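PDB 5UR2: bifunctional protein PutA from Bdellovibrio bacteriovorus, which probably carries out both steps of proline catabolism, oxidising proline with a flavin and then glutamate semialdehyde to L-glutamate with NAD+. Local coordinates for residues B[712-717]-B[741-746]; B[384-389]-B[428-433]. All blocks are in the same frame, centred on the assembly; numbering follows the deposited sequence.

Interaction 1 of 2, residues B[712-717]-B[741-746]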
ATOM      1  N   THR B 712      20.491 -13.144  -3.846  1.00 18.86           N
ATOM      2  CA  THR B 712      19.552 -12.860  -2.769  1.00 21.97           C
ATOM      3  C   THR B 712      18.115 -13.178  -3.137  1.00 21.68           C
ATOM      4  O   THR B 712      17.332 -13.566  -2.270  1.00 22.90           O
ATOM      5  CB  THR B 712      19.631 -11.384  -2.370  1.00 20.40           C
ATOM      6  OG1 THR B 712      19.290 -10.563  -3.492  1.00 19.89           O
ATOM      7  CG2 THR B 712      21.045 -11.051  -1.945  1.00 16.08           C
ATOM      8  N   THR B 713      17.766 -13.036  -4.407  1.00 20.98           N
ATOM      9  CA  THR B 713      16.402 -13.165  -4.870  1.00 18.96           C
ATOM     10  C   THR B 713      16.403 -13.978  -6.154  1.00 22.00           C
ATOM     11  O   THR B 713      17.246 -13.755  -7.032  1.00 23.50           O
ATOM     12  CB  THR B 713      15.819 -11.762  -5.095  1.00 22.74           C
ATOM     13  OG1 THR B 713      15.995 -11.007  -3.890  1.00 22.32           O
ATOM     14  CG2 THR B 713      14.344 -11.808  -5.492  1.00 14.96           C
ATOM     15  N   ILE B 714      15.474 -14.926  -6.258  1.00 20.35           N
ATOM     16  CA  ILE B 714      15.329 -15.759  -7.455  1.00 24.89           C
ATOM     17  C   ILE B 714      13.922 -15.564  -8.005  1.00 22.35           C
ATOM     18  O   ILE B 714      12.941 -15.849  -7.308  1.00 19.22           O
ATOM     19  CB  ILE B 714      15.592 -17.244  -7.149  1.00 16.34           C
ATOM     20  CG1 ILE B 714      17.018 -17.428  -6.602  1.00 19.52           C
ATOM     21  CG2 ILE B 714      15.366 -18.070  -8.396  1.00 17.16           C
ATOM     22  CD1 ILE B 714      17.224 -18.728  -5.795  1.00 20.65           C
ATOM     23  N   ALA B 715      13.817 -15.087  -9.247  1.00 17.74           N
ATOM     24  CA  ALA B 715      12.538 -15.007  -9.948  1.00 16.96           C
ATOM     25  C   ALA B 715      12.531 -16.092 -11.015  1.00 21.07           C
ATOM     26  O   ALA B 715      13.356 -16.071 -11.936  1.00 23.75           O
ATOM     27  CB  ALA B 715      12.315 -13.624 -10.563  1.00 15.96           C
ATOM     28  N   PHE B 716      11.635 -17.057 -10.862  1.00 21.32           N
ATOM     29  CA  PHE B 716      11.530 -18.197 -11.758  1.00 23.27           C
ATOM     30  C   PHE B 716      10.082 -18.405 -12.133  1.00 19.95           C
ATOM     31  O   PHE B 716       9.217 -18.479 -11.258  1.00 20.35           O
ATOM     32  CB  PHE B 716      12.065 -19.497 -11.142  1.00 24.32           C
ATOM     33  CG  PHE B 716      11.592 -20.730 -11.864  1.00 26.26           C
ATOM     34  CD1 PHE B 716      12.208 -21.149 -13.038  1.00 29.14           C
ATOM     35  CD2 PHE B 716      10.497 -21.451 -11.386  1.00 27.94           C
ATOM     36  CE1 PHE B 716      11.761 -22.279 -13.717  1.00 33.35           C
ATOM     37  CE2 PHE B 716      10.034 -22.575 -12.057  1.00 31.55           C
ATOM     38  CZ  PHE B 716      10.671 -22.995 -13.225  1.00 37.40           C
ATOM     39  N   THR B 717       9.826 -18.513 -13.425  1.00 24.42           N
ATOM     40  CA  THR B 717       8.515 -18.896 -13.924  1.00 26.69           C
ATOM     41  C   THR B 717       8.678 -20.053 -14.892  1.00 25.44           C
ATOM     42  O   THR B 717       9.435 -19.953 -15.862  1.00 25.99           O
ATOM     43  CB  THR B 717       7.810 -17.716 -14.579  1.00 30.12           C
ATOM     44  OG1 THR B 717       7.475 -16.765 -13.560  1.00 29.92           O
ATOM     45  CG2 THR B 717       6.559 -18.185 -15.303  1.00 29.26           C
ATOM     46  N   LYS B 741      17.549 -16.402   1.093  1.00 23.46           N
ATOM     47  CA  LYS B 741      17.107 -16.239  -0.280  1.00 23.76           C
ATOM     48  C   LYS B 741      15.589 -16.117  -0.367  1.00 26.42           C
ATOM     49  O   LYS B 741      14.846 -16.749   0.395  1.00 26.06           O
ATOM     50  CB  LYS B 741      17.611 -17.404  -1.138  1.00 20.32           C
ATOM     51  CG  LYS B 741      19.104 -17.272  -1.505  1.00 20.16           C
ATOM     52  CD  LYS B 741      19.656 -18.465  -2.259  1.00 17.59           C
ATOM     53  CE  LYS B 741      21.160 -18.260  -2.513  1.00 19.91           C
ATOM     54  NZ  LYS B 741      21.876 -19.419  -3.162  1.00 21.72           N
ATOM     55  N   ARG B 742      15.126 -15.258  -1.268  1.00 24.58           N
ATOM     56  CA  ARG B 742      13.709 -15.138  -1.550  1.00 21.39           C
ATOM     57  C   ARG B 742      13.428 -15.672  -2.943  1.00 27.93           C
ATOM     58  O   ARG B 742      14.116 -15.299  -3.902  1.00 17.72           O
ATOM     59  CB  ARG B 742      13.233 -13.697  -1.450  1.00 26.20           C
ATOM     60  CG  ARG B 742      11.803 -13.556  -1.991  1.00 30.44           C
ATOM     61  CD  ARG B 742      11.209 -12.222  -1.669  1.00 30.92           C
ATOM     62  NE  ARG B 742      10.996 -12.083  -0.237  1.00 36.69           N
ATOM     63  CZ  ARG B 742      11.068 -10.925   0.408  1.00 39.39           C
ATOM     64  NH1 ARG B 742      11.352  -9.794  -0.260  1.00 26.57           N
ATOM     65  NH2 ARG B 742      10.867 -10.903   1.723  1.00 41.62           N
ATOM     66  N   CYS B 743      12.409 -16.528  -3.052  1.00 27.53           N
ATOM     67  CA  CYS B 743      11.958 -17.070  -4.332  1.00 20.68           C
ATOM     68  C   CYS B 743      10.652 -16.407  -4.746  1.00 24.23           C
ATOM     69  O   CYS B 743       9.717 -16.328  -3.947  1.00 18.74           O
ATOM     70  CB  CYS B 743      11.750 -18.577  -4.252  1.00 23.91           C
ATOM     71  SG  CYS B 743      13.265 -19.496  -3.985  1.00 27.89           S
ATOM     72  N   ILE B 744      10.598 -15.923  -5.982  1.00 22.78           N
ATOM     73  CA  ILE B 744       9.383 -15.396  -6.583  1.00 17.46           C
ATOM     74  C   ILE B 744       9.025 -16.349  -7.719  1.00 26.66           C
ATOM     75  O   ILE B 744       9.649 -16.299  -8.785  1.00 27.38           O
ATOM     76  CB  ILE B 744       9.577 -13.955  -7.071  1.00 23.57           C
ATOM     77  CG1 ILE B 744      10.141 -13.094  -5.937  1.00 14.91           C
ATOM     78  CG2 ILE B 744       8.251 -13.367  -7.576  1.00 22.71           C
ATOM     79  CD1 ILE B 744      10.643 -11.708  -6.372  1.00 15.20           C
ATOM     80  N   ILE B 745       8.014 -17.209  -7.511  1.00 24.43           N
ATOM     81  CA  ILE B 745       7.815 -18.423  -8.305  1.00 25.52           C
ATOM     82  C   ILE B 745       6.402 -18.462  -8.891  1.00 25.57           C
ATOM     83  O   ILE B 745       5.422 -18.299  -8.158  1.00 20.71           O
ATOM     84  CB  ILE B 745       8.028 -19.689  -7.456  1.00 32.37           C
ATOM     85  CG1 ILE B 745       9.412 -19.712  -6.819  1.00 38.47           C
ATOM     86  CG2 ILE B 745       7.832 -20.927  -8.314  1.00 30.15           C
ATOM     87  CD1 ILE B 745      10.511 -19.933  -7.789  1.00 36.14           C
ATOM     88  N   GLU B 746       6.295 -18.749 -10.191  1.00 25.75           N
ATOM     89  CA  GLU B 746       5.028 -19.061 -10.857  1.00 32.83           C
ATOM     90  C   GLU B 746       5.174 -20.413 -11.557  1.00 33.99           C
ATOM     91  O   GLU B 746       6.134 -20.613 -12.307  1.00 34.12           O
ATOM     92  CB  GLU B 746       4.665 -17.949 -11.852  1.00 38.80           C
ATOM     93  CG  GLU B 746       3.352 -18.152 -12.627  1.00 50.83           C
ATOM     94  CD  GLU B 746       3.210 -17.208 -13.835  1.00 57.98           C
ATOM     95  OE1 GLU B 746       3.694 -16.042 -13.806  1.00 56.36           O
ATOM     96  OE2 GLU B 746       2.636 -17.660 -14.844  1.00 65.08           O
TER
HETATM   97  O   HOH W   1       8.437 -15.451 -11.087  1.00 21.53           O
HETATM   98  O   HOH W   2       6.387 -13.982 -13.721  1.00 29.22           O
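T713 to T717 and R742 to E746 pair as neighbouring parallel strands in the aldehyde dehydrogenase part of the chain, the two strands of a beta-alpha-beta unit whose connection carries helix 720-730. The short segments run 9° from exact alignment, and each residue faces the one 29 positions later. As parallel pairing requires, only alternate residues bond across the gap: I714 N reaches R742 O at 2.7 Å, and I744 N returns to I714 O at 2.7 Å and 174°. R742 N to T712 O, F716 N to I744 O and E746 N to F716 O complete the ladder.

Side chains divide between two faces. On the face of I714 and F716, I745 CD1 comes to the rim of the phenyl ring, near its plane, and lies 3.7 Å from F716 CB. On the other face, T713 CG2 and I744 CD1 meet at 3.8 Å, two methyl groups on obliquely crossing side chains. T717 then leans against the predicted catalytic glutamate: its OG1 is 3.5 Å from E746 CB, and its CG2, anti to the backbone N, is 3.8 Å from E746 CD. In the glutamate CG is anti to the backbone N and CD continues the extended chain (chi2 -166°), which sets the carboxylate carbon beside that methyl. A water bonded to T717 OG1 donates to I744 O at 2.7 Å, giving that carbonyl a second partner besides F716 N.

The pair is buried between layers. Strand 623-638 bonds to the far edge of 712-717, while R632 grips T712 O and T713 OG1. Helix 720-730 packs on I714, F716 and C743, and M651 of helix 646-657 lies against A715 and T717.

Interaction 2 of 2, residues B[384-389]-B[428-433]. With P5F (N-propargylglycine-modified flavin adenine dinucleotide), chain F.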
ATOM      1  N   GLY B 384     -42.639  -1.629 -35.897  1.00 30.51           N
ATOM      2  CA  GLY B 384     -43.133  -1.413 -34.549  1.00 30.96           C
ATOM      3  C   GLY B 384     -42.693  -0.125 -33.873  1.00 37.76           C
ATOM      4  O   GLY B 384     -43.183   0.173 -32.778  1.00 35.93           O
ATOM      5  N   MET B 385     -41.798   0.649 -34.481  1.00 33.85           N
ATOM      6  CA  MET B 385     -41.276   1.885 -33.910  1.00 34.59           C
ATOM      7  C   MET B 385     -41.964   3.079 -34.551  1.00 38.02           C
ATOM      8  O   MET B 385     -42.264   3.062 -35.747  1.00 36.66           O
ATOM      9  CB  MET B 385     -39.762   2.012 -34.124  1.00 30.78           C
ATOM     10  CG  MET B 385     -38.919   1.230 -33.165  1.00 42.14           C
ATOM     11  SD  MET B 385     -39.212   1.776 -31.481  1.00 45.36           S
ATOM     12  CE  MET B 385     -38.573   3.417 -31.605  1.00 37.57           C
ATOM     13  N   ALA B 386     -42.223   4.111 -33.746  1.00 41.23           N
ATOM     14  CA  ALA B 386     -42.611   5.426 -34.264  1.00 39.93           C
ATOM     15  C   ALA B 386     -43.863   5.354 -35.129  1.00 36.59           C
ATOM     16  O   ALA B 386     -43.963   6.019 -36.162  1.00 40.08           O
ATOM     17  CB  ALA B 386     -41.463   6.070 -35.051  1.00 39.61           C
ATOM     18  N   GLU B 387     -44.831   4.547 -34.699  1.00 43.34           N
ATOM     19  CA  GLU B 387     -46.102   4.417 -35.419  1.00 43.99           C
ATOM     20  C   GLU B 387     -46.759   5.748 -35.779  1.00 40.75           C
ATOM     21  O   GLU B 387     -47.204   5.898 -36.930  1.00 42.86           O
ATOM     22  CB  GLU B 387     -47.056   3.545 -34.588  1.00 52.10           C
ATOM     23  CG  GLU B 387     -46.778   2.065 -34.737  1.00 59.40           C
ATOM     24  CD  GLU B 387     -46.630   1.664 -36.190  1.00 64.47           C
ATOM     25  OE1 GLU B 387     -47.575   1.951 -36.963  1.00 68.80           O
ATOM     26  OE2 GLU B 387     -45.570   1.093 -36.559  1.00 61.33           O
ATOM     27  N   PRO B 388     -46.874   6.731 -34.878  1.00 36.93           N
ATOM     28  CA  PRO B 388     -47.532   7.982 -35.291  1.00 40.26           C
ATOM     29  C   PRO B 388     -46.752   8.734 -36.352  1.00 39.34           C
ATOM     30  O   PRO B 388     -47.353   9.341 -37.249  1.00 47.88           O
ATOM     31  CB  PRO B 388     -47.619   8.788 -33.984  1.00 42.51           C
ATOM     32  CG  PRO B 388     -47.349   7.821 -32.898  1.00 45.80           C
ATOM     33  CD  PRO B 388     -46.434   6.795 -33.475  1.00 39.34           C
ATOM     34  N   ILE B 389     -45.420   8.702 -36.275  1.00 39.10           N
ATOM     35  CA  ILE B 389     -44.590   9.387 -37.264  1.00 38.51           C
ATOM     36  C   ILE B 389     -44.622   8.653 -38.598  1.00 36.80           C
ATOM     37  O   ILE B 389     -44.794   9.269 -39.657  1.00 34.01           O
ATOM     38  CB  ILE B 389     -43.158   9.531 -36.731  1.00 30.35           C
ATOM     39  CG1 ILE B 389     -43.226  10.017 -35.282  1.00 41.84           C
ATOM     40  CG2 ILE B 389     -42.396  10.486 -37.604  1.00 27.69           C
ATOM     41  CD1 ILE B 389     -41.891  10.214 -34.607  1.00 47.44           C
ATOM     42  N   SER B 428     -31.985   9.963 -26.943  1.00 25.12           N
ATOM     43  CA  SER B 428     -32.980   9.540 -27.920  1.00 29.17           C
ATOM     44  C   SER B 428     -33.948  10.675 -28.258  1.00 30.24           C
ATOM     45  O   SER B 428     -34.550  11.278 -27.368  1.00 32.93           O
ATOM     46  CB  SER B 428     -33.749   8.330 -27.394  1.00 28.10           C
ATOM     47  OG  SER B 428     -34.933   8.132 -28.147  1.00 30.94           O
ATOM     48  N   TRP B 429     -34.107  10.964 -29.553  1.00 31.37           N
ATOM     49  CA  TRP B 429     -35.055  12.003 -29.947  1.00 29.20           C
ATOM     50  C   TRP B 429     -36.486  11.629 -29.569  1.00 35.90           C
ATOM     51  O   TRP B 429     -37.254  12.480 -29.093  1.00 33.20           O
ATOM     52  CB  TRP B 429     -34.957  12.278 -31.449  1.00 31.92           C
ATOM     53  CG  TRP B 429     -35.739  13.502 -31.855  1.00 33.47           C
ATOM     54  CD1 TRP B 429     -35.270  14.783 -31.933  1.00 31.38           C
ATOM     55  CD2 TRP B 429     -37.125  13.561 -32.223  1.00 32.78           C
ATOM     56  NE1 TRP B 429     -36.275  15.636 -32.324  1.00 28.54           N
ATOM     57  CE2 TRP B 429     -37.425  14.914 -32.506  1.00 32.27           C
ATOM     58  CE3 TRP B 429     -38.141  12.608 -32.334  1.00 32.85           C
ATOM     59  CZ2 TRP B 429     -38.700  15.336 -32.903  1.00 36.19           C
ATOM     60  CZ3 TRP B 429     -39.415  13.032 -32.726  1.00 39.44           C
ATOM     61  CH2 TRP B 429     -39.679  14.383 -33.003  1.00 37.05           C
ATOM     62  N   LEU B 430     -36.864  10.362 -29.779  1.00 32.21           N
ATOM     63  CA  LEU B 430     -38.213   9.912 -29.441  1.00 30.86           C
ATOM     64  C   LEU B 430     -38.474  10.012 -27.947  1.00 32.60           C
ATOM     65  O   LEU B 430     -39.578  10.378 -27.526  1.00 34.69           O
ATOM     66  CB  LEU B 430     -38.428   8.481 -29.908  1.00 33.48           C
ATOM     67  CG  LEU B 430     -38.632   8.329 -31.405  1.00 30.60           C
ATOM     68  CD1 LEU B 430     -38.571   6.862 -31.738  1.00 33.70           C
ATOM     69  CD2 LEU B 430     -39.948   8.934 -31.816  1.00 26.33           C
ATOM     70  N   ARG B 431     -37.487   9.654 -27.125  1.00 35.31           N
ATOM     71  CA  ARG B 431     -37.662   9.826 -25.691  1.00 38.64           C
ATOM     72  C   ARG B 431     -37.871  11.295 -25.334  1.00 36.31           C
ATOM     73  O   ARG B 431     -38.753  11.628 -24.533  1.00 38.16           O
ATOM     74  CB  ARG B 431     -36.467   9.266 -24.923  1.00 29.40           C
ATOM     75  CG  ARG B 431     -36.540   9.634 -23.455  1.00 33.56           C
ATOM     76  CD  ARG B 431     -35.309   9.246 -22.693  1.00 40.17           C
ATOM     77  NE  ARG B 431     -35.281   9.910 -21.393  1.00 52.33           N
ATOM     78  CZ  ARG B 431     -34.497   9.549 -20.379  1.00 57.88           C
ATOM     79  NH1 ARG B 431     -33.672   8.517 -20.505  1.00 53.43           N
ATOM     80  NH2 ARG B 431     -34.539  10.221 -19.234  1.00 59.83           N
ATOM     81  N   GLY B 432     -37.093  12.193 -25.943  1.00 31.93           N
ATOM     82  CA  GLY B 432     -37.254  13.603 -25.636  1.00 31.21           C
ATOM     83  C   GLY B 432     -38.648  14.113 -25.945  1.00 37.75           C
ATOM     84  O   GLY B 432     -39.199  14.934 -25.203  1.00 43.74           O
ATOM     85  N   LYS B 433     -39.242  13.620 -27.040  1.00 35.97           N
ATOM     86  CA  LYS B 433     -40.583  14.028 -27.456  1.00 34.82           C
ATOM     87  C   LYS B 433     -41.680  13.392 -26.599  1.00 44.04           C
ATOM     88  O   LYS B 433     -42.584  14.087 -26.123  1.00 49.13           O
ATOM     89  CB  LYS B 433     -40.793  13.686 -28.934  1.00 28.98           C
ATOM     90  CG  LYS B 433     -42.248  13.625 -29.337  1.00 32.77           C
ATOM     91  CD  LYS B 433     -42.891  14.976 -29.437  1.00 32.05           C
ATOM     92  CE  LYS B 433     -44.340  14.815 -29.856  1.00 31.68           C
ATOM     93  NZ  LYS B 433     -45.097  16.080 -29.574  1.00 40.62           N
TER
HETATM   94  PA  P5F F1001     -32.077   9.680 -32.956  1.00 25.26           P
HETATM   95  O1A P5F F1001     -32.312  11.043 -33.691  1.00 30.61           O
HETATM   96  O2A P5F F1001     -32.498   9.581 -31.575  1.00 23.04           O
HETATM   97  O5B P5F F1001     -30.636   9.262 -32.835  1.00 24.68           O
HETATM   98  C5B P5F F1001     -30.131   8.295 -31.923  1.00 16.78           C
HETATM   99  C4B P5F F1001     -28.708   7.915 -32.360  1.00 20.64           C
HETATM  100  O4B P5F F1001     -27.752   8.915 -32.101  1.00 25.39           O
HETATM  101  C3B P5F F1001     -28.118   6.680 -31.743  1.00 17.28           C
HETATM  102  O3B P5F F1001     -28.606   5.520 -32.301  1.00 18.70           O
HETATM  103  C2B P5F F1001     -26.674   6.859 -31.991  1.00 17.09           C
HETATM  104  O2B P5F F1001     -26.381   6.471 -33.289  1.00 18.70           O
HETATM  105  C1B P5F F1001     -26.500   8.331 -31.873  1.00 22.79           C
HETATM  106  N9A P5F F1001     -26.036   8.774 -30.583  1.00 19.76           N
HETATM  107  C8A P5F F1001     -26.627   8.562 -29.344  1.00 21.14           C
HETATM  108  N7A P5F F1001     -25.881   9.163 -28.409  1.00 23.15           N
HETATM  109  C5A P5F F1001     -24.789   9.800 -29.001  1.00 21.13           C
HETATM  110  C6A P5F F1001     -23.703  10.538 -28.536  1.00 30.15           C
HETATM  111  N6A P5F F1001     -23.549  10.813 -27.136  1.00 28.95           N
HETATM  112  N1A P5F F1001     -22.778  11.007 -29.395  1.00 25.32           N
HETATM  113  C2A P5F F1001     -22.881  10.780 -30.722  1.00 17.31           C
HETATM  114  N3A P5F F1001     -23.917  10.035 -31.205  1.00 20.52           N
HETATM  115  C4A P5F F1001     -24.868   9.547 -30.398  1.00 11.73           C
HETATM  116  N1  P5F F1001     -27.578   0.944 -37.421  1.00 32.81           N
HETATM  117  C2  P5F F1001     -26.283   0.457 -37.832  1.00 27.86           C
HETATM  118  O2  P5F F1001     -25.176   0.886 -37.136  1.00 28.25           O
HETATM  119  N3  P5F F1001     -26.149  -0.441 -38.940  1.00 42.77           N
HETATM  120  C4  P5F F1001     -27.268  -0.897 -39.679  1.00 45.20           C
HETATM  121  O4  P5F F1001     -27.064  -1.775 -40.751  1.00 38.12           O
HETATM  122  C4X P5F F1001     -28.637  -0.391 -39.241  1.00 42.68           C
HETATM  123  N5  P5F F1001     -29.870  -0.899 -39.840  1.00 44.45           N
HETATM  124  C5X P5F F1001     -31.066  -0.051 -39.670  1.00 44.35           C
HETATM  125  C6  P5F F1001     -32.193  -0.150 -40.648  1.00 35.93           C
HETATM  126  C7  P5F F1001     -33.304   0.724 -40.537  1.00 36.35           C
HETATM  127  C7M P5F F1001     -34.437   0.614 -41.534  1.00 38.53           C
HETATM  128  C8  P5F F1001     -33.356   1.701 -39.498  1.00 37.04           C
HETATM  129  C8M P5F F1001     -34.519   2.649 -39.352  1.00 35.48           C
HETATM  130  C9  P5F F1001     -32.292   1.803 -38.570  1.00 44.42           C
HETATM  131  C9A P5F F1001     -31.122   0.886 -38.677  1.00 44.53           C
HETATM  132  N10 P5F F1001     -30.013   1.010 -37.729  1.00 42.88           N
HETATM  133  C10 P5F F1001     -28.744   0.489 -38.154  1.00 37.02           C
HETATM  134  C1' P5F F1001     -30.109   1.796 -36.474  1.00 45.64           C
HETATM  135  C2' P5F F1001     -29.864   3.289 -36.698  1.00 38.89           C
HETATM  136  O2' P5F F1001     -28.541   3.470 -37.031  1.00 37.21           O
HETATM  137  C3' P5F F1001     -30.211   4.185 -35.507  1.00 40.40           C
HETATM  138  O3' P5F F1001     -29.404   3.834 -34.446  1.00 41.32           O
HETATM  139  C4' P5F F1001     -31.655   4.101 -35.035  1.00 38.78           C
HETATM  140  O4' P5F F1001     -32.427   3.771 -36.138  1.00 37.99           O
HETATM  141  C5' P5F F1001     -32.176   5.335 -34.275  1.00 38.49           C
HETATM  142  O5' P5F F1001     -31.736   6.567 -34.812  1.00 40.31           O
HETATM  143  P   P5F F1001     -32.646   7.899 -34.977  1.00 31.20           P
HETATM  144  O1P P5F F1001     -32.286   8.898 -36.142  1.00 39.18           O
HETATM  145  O2P P5F F1001     -34.084   7.256 -34.980  1.00 31.65           O
HETATM  146  O3P P5F F1001     -32.762   8.450 -33.434  1.00 26.14           O
HETATM  147  C21 P5F F1001     -29.616  -3.315 -38.869  1.00 57.11           C
HETATM  148  C22 P5F F1001     -29.769  -2.116 -39.471  1.00 60.85           C
HETATM  149  C23 P5F F1001     -28.374  -4.187 -39.125  1.00 57.60           C
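W429 N donates to O2A of the N-propargylglycine-modified flavin adenine dinucleotide at 2.9 Å and 177°, an almost straight bond to the phosphate on the adenosine side, at the start of a helix that also packs on the segment 384-389. The setting is the proline dehydrogenase barrel, an eight-stranded parallel beta/alpha (TIM) barrel, and the motif is an N-capped helix turned toward a phosphate. S428 is the N-cap: its OG accepts from R431 N at 3.1 Å, while the W429 N-H, in the first turn of the helix, is used by the ligand. The partial positive charge of a helix start would be expected to favour the phosphate there. W429 CB also lies 3.7 Å from O2A.

Behind this polar end the contact between the segments is wholly apolar. L430 points toward 384-389 and presents its two methyls to different partners. CD1 receives M385 CE at 3.4 Å, tighter than usual for two carbons; the methionine is bent at both chi2 and chi3, and the last of these (-66°) places CE at that meeting. A386, the N-cap residue of helix 387-395, has its CB farther off, beside the same CD1. The other methyl, CD2, meets I389 CD1 at 3.6 Å.

Strand 379-382, a stave of the barrel, leads into 384-389, and its M381 touches A386 and I389. V357 of helix 357-369 packs on I389 and W429, and M21 of helix 6-22 also reaches I389. The indole N-H is taken up outside the two segments, NE1 bonding to L443 O. Over one of the ring's faces, toward the rim, K433 CB sits 4.1 Å above the plane, while I389 CD1 approaches CZ3 obliquely at 4.2 Å.

How the interactions relate
The two contacts belong to the two halves of a bifunctional enzyme and never touch: their centres are 63 Å apart, their nearest atoms about 45 Å, on opposite sides of the chain's centre. In sequence they follow in series, interaction 2 in the proline dehydrogenase barrel and interaction 1 in the aldehyde dehydrogenase part. Each brings a functional group to a strand or helix end. Interaction 2 supplies a backbone N-H to the adenosine-side phosphate of the dinucleotide, whereas interaction 1 ends in E746, whose side chain lies about 4 Å from that of C780, the other predicted catalytic residue. The distances show how far apart the two halves hold these sites.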